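Local atomic coordinates of intimin (Escherichia coli, PDB entry 6TPL), a protein that probably acts as an outer-membrane adhesin, its extended chain of bacterial Ig-like domains carrying the adhesive tip away from the cell surface. Residues S176-R181 / V189-V194. Residues are numbered along the deposited sequence; the frame is centred on the assembly and turned at random.
Sequences SLVSAR and VKAPEV
Ser-179 and Lys-190 meet on one face of an antiparallel hairpin in a bacterial Ig-like domain, and the hairpin illustrates how two short antiparallel ladders, offset by one residue, can be joined through a stretch without regular pairing. The two residues form a non-hydrogen-bonded pair, and the end of the lysine chain comes up against the serine hydroxyl. Its chain bends at chi2 (-64°), which sets CD 3.1 Å from Ser-179 OG; NZ then donates to Ser-179 OG at 2.8 Å while forming a salt bridge with Asp-188. Leu-177 flanks this lysine on the same face and crosses it at about a right angle, with CD2 of Leu-177 4.0 Å from CD of Lys-190. CD1, the other branch of the leucine, lies against Ala-191 O.

The opposite face turns into the sandwich. There Val-178 and Ala-191 touch CB to CB at 4.1 Å, and both pack on Tyr-126 of strand 124-132, while Ala-180 and Val-189 rest on Ile-109 of strand 105-111. Farther along, Val-194 sets CG2 between its own backbone N and carbonyl carbon, and this methyl lies 3.9 Å from CB of Ser-176. The hydroxyl of Ser-176 bonds instead to Leu-148 O.

Backbone bonds join Ala-180 with Val-189 and Ser-176 with Val-194 reciprocally; between these pairs Ala-191 N donates to Val-178 O. Where the register slips, beside Pro-192, a water bridges the two backbone segments: it accepts from Val-178 N and donates to Ser-176 O and, at 2.7 Å, to Pro-192 O.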
loop_
_atom_site.group_PDB
_atom_site.type_symbol
_atom_site.label_atom_id
_atom_site.label_comp_id
_atom_site.label_asym_id
_atom_site.label_seq_id
_atom_site.Cartn_x
_atom_site.Cartn_y
_atom_site.Cartn_z
ATOM N N SER A 176 -1.382 -15.311 1.682
ATOM C CA SER A 176 -0.537 -15.013 2.829
ATOM C C SER A 176 -0.523 -13.514 3.087
ATOM O O SER A 176 -0.369 -12.709 2.161
ATOM C CB SER A 176 0.905 -15.513 2.634
ATOM O OG SER A 176 1.706 -15.177 3.753
ATOM N N LEU A 177 -0.681 -13.151 4.357
ATOM C CA LEU A 177 -0.632 -11.760 4.793
ATOM C C LEU A 177 0.554 -11.592 5.731
ATOM O O LEU A 177 0.573 -12.168 6.824
ATOM C CB LEU A 177 -1.933 -11.351 5.479
ATOM C CG LEU A 177 -1.971 -9.916 6.014
ATOM C CD1 LEU A 177 -1.624 -8.924 4.914
ATOM C CD2 LEU A 177 -3.338 -9.614 6.609
ATOM N N VAL A 178 1.533 -10.807 5.302
ATOM C CA VAL A 178 2.676 -10.455 6.132
ATOM C C VAL A 178 2.378 -9.141 6.838
ATOM O O VAL A 178 1.822 -8.213 6.247
ATOM C CB VAL A 178 3.959 -10.357 5.284
ATOM C CG1 VAL A 178 5.058 -9.659 6.064
ATOM C CG2 VAL A 178 4.426 -11.743 4.852
ATOM N N SER A 179 2.727 -9.072 8.114
ATOM C CA SER A 179 2.588 -7.867 8.918
ATOM C C SER A 179 3.951 -7.469 9.465
ATOM O O SER A 179 4.864 -8.293 9.568
ATOM C CB SER A 179 1.600 -8.069 10.078
ATOM O OG SER A 179 0.288 -8.305 9.596
ATOM N N ALA A 180 4.082 -6.190 9.816
ATOM C CA ALA A 180 5.330 -5.662 10.344
ATOM C C ALA A 180 5.039 -4.638 11.428
ATOM O O ALA A 180 3.971 -4.016 11.449
ATOM C CB ALA A 180 6.182 -5.021 9.241
ATOM N N ARG A 181 6.007 -4.461 12.326
ATOM C CA ARG A 181 5.845 -3.523 13.424
ATOM C C ARG A 181 7.212 -3.103 13.936
ATOM O O ARG A 181 8.202 -3.825 13.793
ATOM C CB ARG A 181 5.038 -4.133 14.573
ATOM C CG ARG A 181 5.761 -5.291 15.247
ATOM C CD ARG A 181 4.909 -5.934 16.337
ATOM N NE ARG A 181 5.656 -6.920 17.115
ATOM C CZ ARG A 181 5.598 -8.234 16.914
ATOM N NH1 ARG A 181 4.826 -8.724 15.956
ATOM N NH2 ARG A 181 6.314 -9.059 17.671
ATOM N N VAL A 189 1.136 -2.844 10.812
ATOM C CA VAL A 189 1.349 -2.552 9.399
ATOM C C VAL A 189 1.165 -3.820 8.578
ATOM O O VAL A 189 1.819 -4.843 8.827
ATOM C CB VAL A 189 2.739 -1.942 9.164
ATOM C CG1 VAL A 189 2.999 -1.807 7.665
ATOM C CG2 VAL A 189 2.853 -0.590 9.848
ATOM N N LYS A 190 0.280 -3.755 7.586
ATOM C CA LYS A 190 -0.039 -4.898 6.740
ATOM C C LYS A 190 0.600 -4.722 5.368
ATOM O O LYS A 190 0.498 -3.648 4.761
ATOM C CB LYS A 190 -1.553 -5.057 6.582
ATOM C CG LYS A 190 -2.318 -5.173 7.885
ATOM C CD LYS A 190 -1.916 -6.424 8.634
ATOM C CE LYS A 190 -2.650 -6.542 9.956
ATOM N NZ LYS A 190 -2.259 -7.775 10.695
ATOM N N ALA A 191 1.247 -5.775 4.883
ATOM C CA ALA A 191 1.746 -5.802 3.519
ATOM C C ALA A 191 0.607 -6.124 2.558
ATOM O O ALA A 191 -0.461 -6.583 2.979
ATOM C CB ALA A 191 2.852 -6.845 3.387
ATOM N N PRO A 192 0.800 -5.894 1.260
ATOM C CA PRO A 192 -0.155 -6.429 0.282
ATOM C C PRO A 192 -0.314 -7.931 0.473
ATOM O O PRO A 192 0.655 -8.643 0.746
ATOM C CB PRO A 192 0.485 -6.098 -1.071
ATOM C CG PRO A 192 1.457 -4.980 -0.793
ATOM C CD PRO A 192 1.933 -5.191 0.622
ATOM N N GLU A 193 -1.547 -8.409 0.354
ATOM C CA GLU A 193 -1.780 -9.846 0.349
ATOM C C GLU A 193 -1.122 -10.466 -0.879
ATOM O O GLU A 193 -1.100 -9.871 -1.958
ATOM C CB GLU A 193 -3.282 -10.136 0.361
ATOM C CG GLU A 193 -3.633 -11.573 0.668
ATOM C CD GLU A 193 -5.116 -11.757 0.918
ATOM O OE1 GLU A 193 -5.919 -11.316 0.071
ATOM O OE2 GLU A 193 -5.474 -12.333 1.966
ATOM N N VAL A 194 -0.544 -11.653 -0.700
ATOM C CA VAL A 194 0.042 -12.418 -1.793
ATOM C C VAL A 194 -0.590 -13.801 -1.794
ATOM O O VAL A 194 -1.336 -14.167 -0.884
ATOM C CB VAL A 194 1.577 -12.519 -1.678
ATOM C CG1 VAL A 194 2.196 -11.125 -1.627
ATOM C CG2 VAL A 194 1.969 -13.343 -0.454
HETATM O O HOH W 1 1.566 -10.623 2.273
#